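Local coordinates for protein putative adhesin (Komagataella phaffii, PDB 5FX8) that is a putative fungal cell-wall adhesin, here its N-terminal part, that may take part in cell-cell interaction by binding other proteins through salt bridges and hydrogen bonds, at residues Ala146-Ala158 / Glu164-Ile176. Residues are numbered along the deposited sequence; the frame is centred on the assembly and turned at random.
Sequences ALDRSQPIKLSNA and EWFVDIPGAFGDI
Arg149 reaches Asp168 end-on, with both terminal nitrogens gripping a single carboxylate oxygen: NH1 lies 2.7 Å from OD2 of Asp168, on its anti side, while NH2 donates to the same atom from above the carboxylate plane. OD2 sits in the guanidinium plane, yet the two flat groups are turned 40° apart. A bend at chi2 (-43°) brings the arginine chain round to this oxygen, and CD2 of Leu147 packs on one guanidinium face. Arg262 of the neighbouring strand 260-268 also salt-bridges OD2, so the carboxylate's negative charge is probably well compensated.

The backbones pair antiparallel from here. Ile153 and Asp168 form a hydrogen-bonded pair, with Asp168 N 3.0 Å from Ile153 O; Leu155 and Phe166 form the next, Leu155 N lying 2.8 Å from Phe166 O. Beside them, ND2 of Asn157 stands over one face of the Phe166 ring, 3.6 Å from CE2.

On the other side of the sheet, the bent chain of Lys154 crosses Trp165, CD coming within 3.4 Å of CE3, before NZ bonds to Glu301 O and Asn278 OD1 of the facing sheet. Pro152 CB meets Ile169 CD1 at 3.9 Å, and Val282 and Phe297 also touch this proline. Before the strand, Gln151 O lies 3.3 Å from Pro170 CD, and Ser150 O meets the Phe173 ring at its edge.

Together the segments make a beta hairpin at the margin of a five-stranded antiparallel sheet, packed against a second such sheet in the beta sandwich of the second cohesin-like domain.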
ATOM      1  N   ALA C 146      10.268  35.668  35.132  1.00 33.61           N
ATOM      2  CA  ALA C 146       9.802  34.297  34.970  1.00 27.82           C
ATOM      3  C   ALA C 146      10.878  33.440  34.327  1.00 26.52           C
ATOM      4  O   ALA C 146      11.839  33.933  33.735  1.00 24.94           O
ATOM      5  CB  ALA C 146       8.544  34.242  34.108  1.00 28.95           C
ATOM      6  N   LEU C 147      10.691  32.138  34.438  1.00 24.78           N
ATOM      7  CA  LEU C 147      11.710  31.204  34.011  1.00 23.89           C
ATOM      8  C   LEU C 147      12.033  31.410  32.543  1.00 25.34           C
ATOM      9  O   LEU C 147      11.147  31.653  31.727  1.00 27.56           O
ATOM     10  CB  LEU C 147      11.232  29.779  34.260  1.00 26.36           C
ATOM     11  CG  LEU C 147      11.834  28.892  35.339  1.00 24.65           C
ATOM     12  CD1 LEU C 147      12.442  29.697  36.445  1.00 24.98           C
ATOM     13  CD2 LEU C 147      10.753  27.994  35.883  1.00 26.46           C
ATOM     14  N   ASP C 148      13.311  31.317  32.209  1.00 25.55           N
ATOM     15  CA  ASP C 148      13.755  31.449  30.828  1.00 26.39           C
ATOM     16  C   ASP C 148      13.329  30.216  30.034  1.00 32.23           C
ATOM     17  O   ASP C 148      13.871  29.125  30.229  1.00 32.94           O
ATOM     18  CB  ASP C 148      15.265  31.628  30.811  1.00 27.82           C
ATOM     19  CG  ASP C 148      15.795  31.878  29.444  1.00 29.36           C
ATOM     20  OD1 ASP C 148      14.970  32.046  28.547  1.00 36.49           O
ATOM     21  OD2 ASP C 148      17.023  31.942  29.262  1.00 28.90           O
ATOM     22  N   ARG C 149      12.356  30.373  29.135  1.00 31.48           N
ATOM     23  CA  ARG C 149      11.837  29.248  28.371  1.00 26.81           C
ATOM     24  C   ARG C 149      12.273  29.301  26.921  1.00 26.62           C
ATOM     25  O   ARG C 149      11.522  28.902  26.037  1.00 32.85           O
ATOM     26  CB  ARG C 149      10.315  29.179  28.449  1.00 29.63           C
ATOM     27  CG  ARG C 149       9.748  28.869  29.827  1.00 28.85           C
ATOM     28  CD  ARG C 149      10.538  27.772  30.501  1.00 28.57           C
ATOM     29  NE  ARG C 149       9.803  27.106  31.564  1.00 23.22           N
ATOM     30  CZ  ARG C 149      10.347  26.188  32.343  1.00 24.07           C
ATOM     31  NH1 ARG C 149      11.608  25.870  32.165  1.00 24.83           N
ATOM     32  NH2 ARG C 149       9.646  25.597  33.291  1.00 25.05           N
ATOM     33  N   SER C 150      13.477  29.795  26.665  1.00 28.10           N
ATOM     34  CA  SER C 150      14.021  29.903  25.317  1.00 28.80           C
ATOM     35  C   SER C 150      15.253  29.044  25.112  1.00 28.48           C
ATOM     36  O   SER C 150      15.842  29.079  24.033  1.00 28.04           O
ATOM     37  CB  SER C 150      14.381  31.355  24.999  1.00 30.39           C
ATOM     38  OG  SER C 150      15.675  31.663  25.515  1.00 43.15           O
ATOM     39  N   GLN C 151      15.673  28.308  26.117  1.00 27.44           N
ATOM     40  CA  GLN C 151      16.824  27.443  26.008  1.00 23.76           C
ATOM     41  C   GLN C 151      16.790  26.511  27.202  1.00 25.23           C
ATOM     42  O   GLN C 151      15.995  26.724  28.117  1.00 26.33           O
ATOM     43  CB  GLN C 151      18.105  28.262  25.968  1.00 26.90           C
ATOM     44  CG  GLN C 151      18.251  29.198  27.126  1.00 29.32           C
ATOM     45  CD  GLN C 151      19.588  29.886  27.131  1.00 29.91           C
ATOM     46  OE1 GLN C 151      20.538  29.384  26.551  1.00 30.65           O
ATOM     47  NE2 GLN C 151      19.671  31.044  27.783  1.00 29.15           N
ATOM     48  N   PRO C 152      17.596  25.460  27.227  1.00 24.58           N
ATOM     49  CA  PRO C 152      17.655  24.623  28.425  1.00 23.15           C
ATOM     50  C   PRO C 152      18.165  25.412  29.620  1.00 23.80           C
ATOM     51  O   PRO C 152      19.165  26.120  29.532  1.00 23.72           O
ATOM     52  CB  PRO C 152      18.634  23.520  28.029  1.00 24.50           C
ATOM     53  CG  PRO C 152      18.589  23.510  26.558  1.00 26.68           C
ATOM     54  CD  PRO C 152      18.415  24.908  26.143  1.00 24.50           C
ATOM     55  N   ILE C 153      17.471  25.271  30.743  1.00 20.78           N
ATOM     56  CA  ILE C 153      17.893  25.859  31.998  1.00 22.75           C
ATOM     57  C   ILE C 153      18.125  24.748  33.018  1.00 24.05           C
ATOM     58  O   ILE C 153      17.764  23.599  32.801  1.00 28.73           O
ATOM     59  CB  ILE C 153      16.890  26.891  32.525  1.00 22.33           C
ATOM     60  CG1 ILE C 153      15.552  26.232  32.813  1.00 22.71           C
ATOM     61  CG2 ILE C 153      16.738  28.004  31.532  1.00 24.74           C
ATOM     62  CD1 ILE C 153      14.573  27.169  33.414  1.00 22.72           C
ATOM     63  N   LYS C 154      18.757  25.117  34.137  1.00 23.62           N
ATOM     64  CA  LYS C 154      19.066  24.229  35.249  1.00 19.63           C
ATOM     65  C   LYS C 154      18.581  24.882  36.541  1.00 21.28           C
ATOM     66  O   LYS C 154      18.733  26.088  36.712  1.00 22.91           O
ATOM     67  CB  LYS C 154      20.567  23.965  35.305  1.00 20.14           C
ATOM     68  CG  LYS C 154      20.898  22.631  35.902  1.00 23.65           C
ATOM     69  CD  LYS C 154      21.940  22.722  36.951  1.00 22.26           C
ATOM     70  CE  LYS C 154      23.208  23.213  36.380  1.00 26.69           C
ATOM     71  NZ  LYS C 154      24.235  23.227  37.438  1.00 29.30           N
ATOM     72  N   LEU C 155      17.982  24.107  37.447  1.00 23.67           N
ATOM     73  CA  LEU C 155      17.466  24.624  38.715  1.00 21.36           C
ATOM     74  C   LEU C 155      17.923  23.751  39.882  1.00 21.29           C
ATOM     75  O   LEU C 155      18.029  22.534  39.733  1.00 26.21           O
ATOM     76  CB  LEU C 155      15.929  24.707  38.693  1.00 20.35           C
ATOM     77  CG  LEU C 155      15.306  25.566  37.581  1.00 22.45           C
ATOM     78  CD1 LEU C 155      13.799  25.537  37.638  1.00 21.71           C
ATOM     79  CD2 LEU C 155      15.780  26.994  37.627  1.00 20.99           C
ATOM     80  N   SER C 156      18.211  24.366  41.039  1.00 23.23           N
ATOM     81  CA  SER C 156      18.619  23.672  42.262  1.00 21.02           C
ATOM     82  C   SER C 156      17.480  23.692  43.265  1.00 24.23           C
ATOM     83  O   SER C 156      16.722  24.654  43.335  1.00 27.44           O
ATOM     84  CB  SER C 156      19.830  24.326  42.949  1.00 21.87           C
ATOM     85  OG  SER C 156      20.947  24.537  42.111  1.00 24.47           O
ATOM     86  N   ASN C 157      17.374  22.653  44.077  1.00 24.24           N
ATOM     87  CA  ASN C 157      16.419  22.668  45.175  1.00 25.25           C
ATOM     88  C   ASN C 157      17.034  21.920  46.336  1.00 27.27           C
ATOM     89  O   ASN C 157      17.332  20.732  46.219  1.00 31.71           O
ATOM     90  CB  ASN C 157      15.084  22.030  44.797  1.00 28.67           C
ATOM     91  CG  ASN C 157      14.308  22.832  43.758  1.00 39.17           C
ATOM     92  OD1 ASN C 157      13.673  23.844  44.076  1.00 38.93           O
ATOM     93  ND2 ASN C 157      14.335  22.363  42.506  1.00 38.04           N
ATOM     94  N   ALA C 158      17.230  22.591  47.455  1.00 26.64           N
ATOM     95  CA  ALA C 158      17.739  21.888  48.618  1.00 27.07           C
ATOM     96  C   ALA C 158      16.684  20.918  49.125  1.00 28.23           C
ATOM     97  O   ALA C 158      15.516  21.279  49.267  1.00 33.71           O
ATOM     98  CB  ALA C 158      18.120  22.875  49.712  1.00 25.97           C
ATOM     99  N   GLU C 164      18.017  18.328  44.677  1.00 26.87           N
ATOM    100  CA  GLU C 164      17.268  17.873  43.524  1.00 24.76           C
ATOM    101  C   GLU C 164      17.560  18.845  42.394  1.00 26.14           C
ATOM    102  O   GLU C 164      17.327  20.051  42.533  1.00 24.11           O
ATOM    103  CB  GLU C 164      15.782  17.801  43.838  1.00 26.18           C
ATOM    104  CG  GLU C 164      14.973  17.122  42.764  1.00 26.53           C
ATOM    105  CD  GLU C 164      13.509  17.027  43.103  1.00 33.20           C
ATOM    106  OE1 GLU C 164      13.063  17.664  44.098  1.00 37.40           O
ATOM    107  OE2 GLU C 164      12.806  16.306  42.357  1.00 32.29           O
ATOM    108  N   TRP C 165      18.134  18.335  41.312  1.00 23.42           N
ATOM    109  CA  TRP C 165      18.410  19.134  40.134  1.00 21.31           C
ATOM    110  C   TRP C 165      17.250  19.016  39.167  1.00 23.24           C
ATOM    111  O   TRP C 165      16.664  17.943  39.028  1.00 23.28           O
ATOM    112  CB  TRP C 165      19.677  18.669  39.437  1.00 22.55           C
ATOM    113  CG  TRP C 165      20.900  18.763  40.218  1.00 23.08           C
ATOM    114  CD1 TRP C 165      21.541  17.750  40.855  1.00 26.86           C
ATOM    115  CD2 TRP C 165      21.686  19.925  40.420  1.00 24.28           C
ATOM    116  NE1 TRP C 165      22.681  18.209  41.449  1.00 24.93           N
ATOM    117  CE2 TRP C 165      22.792  19.549  41.202  1.00 24.38           C
ATOM    118  CE3 TRP C 165      21.560  21.256  40.024  1.00 24.40           C
ATOM    119  CZ2 TRP C 165      23.764  20.458  41.603  1.00 21.93           C
ATOM    120  CZ3 TRP C 165      22.533  22.156  40.411  1.00 23.74           C
ATOM    121  CH2 TRP C 165      23.622  21.751  41.190  1.00 22.57           C
ATOM    122  N   PHE C 166      16.913  20.127  38.515  1.00 21.67           N
ATOM    123  CA  PHE C 166      15.945  20.159  37.424  1.00 20.95           C
ATOM    124  C   PHE C 166      16.641  20.668  36.177  1.00 22.21           C
ATOM    125  O   PHE C 166      17.301  21.706  36.216  1.00 26.96           O
ATOM    126  CB  PHE C 166      14.743  21.056  37.733  1.00 22.43           C
ATOM    127  CG  PHE C 166      13.798  20.498  38.764  1.00 23.18           C
ATOM    128  CD1 PHE C 166      13.836  19.165  39.113  1.00 24.60           C
ATOM    129  CD2 PHE C 166      12.871  21.310  39.381  1.00 23.05           C
ATOM    130  CE1 PHE C 166      12.976  18.636  40.059  1.00 24.42           C
ATOM    131  CE2 PHE C 166      12.008  20.788  40.335  1.00 29.30           C
ATOM    132  CZ  PHE C 166      12.067  19.438  40.669  1.00 26.48           C
ATOM    133  N   VAL C 167      16.503  19.940  35.080  1.00 21.00           N
ATOM    134  CA  VAL C 167      16.940  20.398  33.770  1.00 20.05           C
ATOM    135  C   VAL C 167      15.687  20.531  32.917  1.00 22.93           C
ATOM    136  O   VAL C 167      15.011  19.534  32.633  1.00 22.97           O
ATOM    137  CB  VAL C 167      17.950  19.440  33.130  1.00 22.73           C
ATOM    138  CG1 VAL C 167      18.417  19.991  31.817  1.00 21.94           C
ATOM    139  CG2 VAL C 167      19.135  19.210  34.059  1.00 22.85           C
ATOM    140  N   ASP C 168      15.351  21.755  32.537  1.00 24.06           N
ATOM    141  CA  ASP C 168      14.174  22.025  31.728  1.00 21.18           C
ATOM    142  C   ASP C 168      14.574  22.208  30.274  1.00 22.35           C
ATOM    143  O   ASP C 168      15.487  22.978  29.973  1.00 23.48           O
ATOM    144  CB  ASP C 168      13.448  23.270  32.223  1.00 19.88           C
ATOM    145  CG  ASP C 168      12.628  23.005  33.456  1.00 23.24           C
ATOM    146  OD1 ASP C 168      12.646  21.859  33.932  1.00 24.64           O
ATOM    147  OD2 ASP C 168      11.959  23.935  33.951  1.00 26.08           O
ATOM    148  N   ILE C 169      13.886  21.508  29.380  1.00 22.54           N
ATOM    149  CA  ILE C 169      14.075  21.647  27.942  1.00 22.45           C
ATOM    150  C   ILE C 169      12.804  22.259  27.362  1.00 23.85           C
ATOM    151  O   ILE C 169      11.742  21.626  27.399  1.00 23.69           O
ATOM    152  CB  ILE C 169      14.375  20.308  27.266  1.00 23.76           C
ATOM    153  CG1 ILE C 169      15.451  19.529  28.028  1.00 21.04           C
ATOM    154  CG2 ILE C 169      14.712  20.572  25.815  1.00 25.01           C
ATOM    155  CD1 ILE C 169      16.810  20.068  27.882  1.00 23.19           C
ATOM    156  N   PRO C 170      12.858  23.467  26.817  1.00 25.55           N
ATOM    157  CA  PRO C 170      11.652  24.075  26.247  1.00 26.66           C
ATOM    158  C   PRO C 170      11.423  23.624  24.808  1.00 30.79           C
ATOM    159  O   PRO C 170      12.317  23.704  23.962  1.00 28.02           O
ATOM    160  CB  PRO C 170      11.951  25.575  26.321  1.00 27.56           C
ATOM    161  CG  PRO C 170      13.397  25.656  26.234  1.00 26.78           C
ATOM    162  CD  PRO C 170      13.970  24.418  26.875  1.00 24.01           C
ATOM    163  N   GLY C 171      10.212  23.138  24.539  1.00 31.89           N
ATOM    164  CA  GLY C 171       9.818  22.839  23.179  1.00 31.69           C
ATOM    165  C   GLY C 171       9.732  24.059  22.298  1.00 36.46           C
ATOM    166  O   GLY C 171       9.880  23.941  21.084  1.00 39.37           O
ATOM    167  N   ALA C 172       9.526  25.218  22.876  1.00 37.60           N
ATOM    168  CA  ALA C 172       9.538  26.449  22.117  1.00 38.53           C
ATOM    169  C   ALA C 172      10.911  26.809  21.569  1.00 43.34           C
ATOM    170  O   ALA C 172      11.095  27.933  21.123  1.00 52.45           O
ATOM    171  CB  ALA C 172       9.015  27.578  22.995  1.00 37.89           C
ATOM    172  N   PHE C 173      11.903  25.927  21.602  1.00 38.90           N
ATOM    173  CA  PHE C 173      13.188  26.150  20.958  1.00 38.56           C
ATOM    174  C   PHE C 173      13.163  25.562  19.558  1.00 45.82           C
ATOM    175  O   PHE C 173      13.418  26.259  18.573  1.00 46.01           O
ATOM    176  CB  PHE C 173      14.287  25.506  21.805  1.00 37.16           C
ATOM    177  CG  PHE C 173      15.673  25.617  21.236  1.00 35.53           C
ATOM    178  CD1 PHE C 173      16.144  24.699  20.324  1.00 35.13           C
ATOM    179  CD2 PHE C 173      16.530  26.603  21.674  1.00 32.92           C
ATOM    180  CE1 PHE C 173      17.421  24.791  19.832  1.00 33.73           C
ATOM    181  CE2 PHE C 173      17.804  26.695  21.180  1.00 30.76           C
ATOM    182  CZ  PHE C 173      18.251  25.797  20.264  1.00 30.44           C
ATOM    183  N   GLY C 174      12.856  24.275  19.469  1.00 60.15           N
ATOM    184  CA  GLY C 174      12.710  23.571  18.214  1.00 52.66           C
ATOM    185  C   GLY C 174      11.249  23.221  17.967  1.00 56.47           C
ATOM    186  O   GLY C 174      10.411  23.877  18.558  1.00 64.36           O
ATOM    187  N   ASP C 175      10.879  22.262  17.108  1.00 62.44           N
ATOM    188  CA  ASP C 175      11.700  21.592  16.109  1.00 60.16           C
ATOM    189  C   ASP C 175      12.495  20.478  16.799  1.00 53.91           C
ATOM    190  O   ASP C 175      13.087  19.646  16.140  1.00 54.47           O
ATOM    191  CB  ASP C 175      12.561  22.643  15.354  1.00 69.81           C
ATOM    192  CG  ASP C 175      13.393  22.078  14.233  1.00 86.16           C
ATOM    193  OD1 ASP C 175      13.913  20.966  14.351  1.00 82.26           O
ATOM    194  OD2 ASP C 175      13.547  22.781  13.211  1.00 88.64           O
ATOM    195  N   ILE C 176      12.433  20.394  18.131  1.00 51.16           N
ATOM    196  CA  ILE C 176      13.315  19.474  18.847  1.00 47.33           C
ATOM    197  C   ILE C 176      12.956  18.028  18.528  1.00 41.91           C
ATOM    198  O   ILE C 176      11.798  17.609  18.653  1.00 37.30           O
ATOM    199  CB  ILE C 176      13.263  19.738  20.356  1.00 42.61           C
ATOM    200  CG1 ILE C 176      13.856  21.103  20.682  1.00 41.41           C
ATOM    201  CG2 ILE C 176      14.025  18.668  21.086  1.00 36.30           C
ATOM    202  CD1 ILE C 176      13.734  21.464  22.116  1.00 36.86           C
TER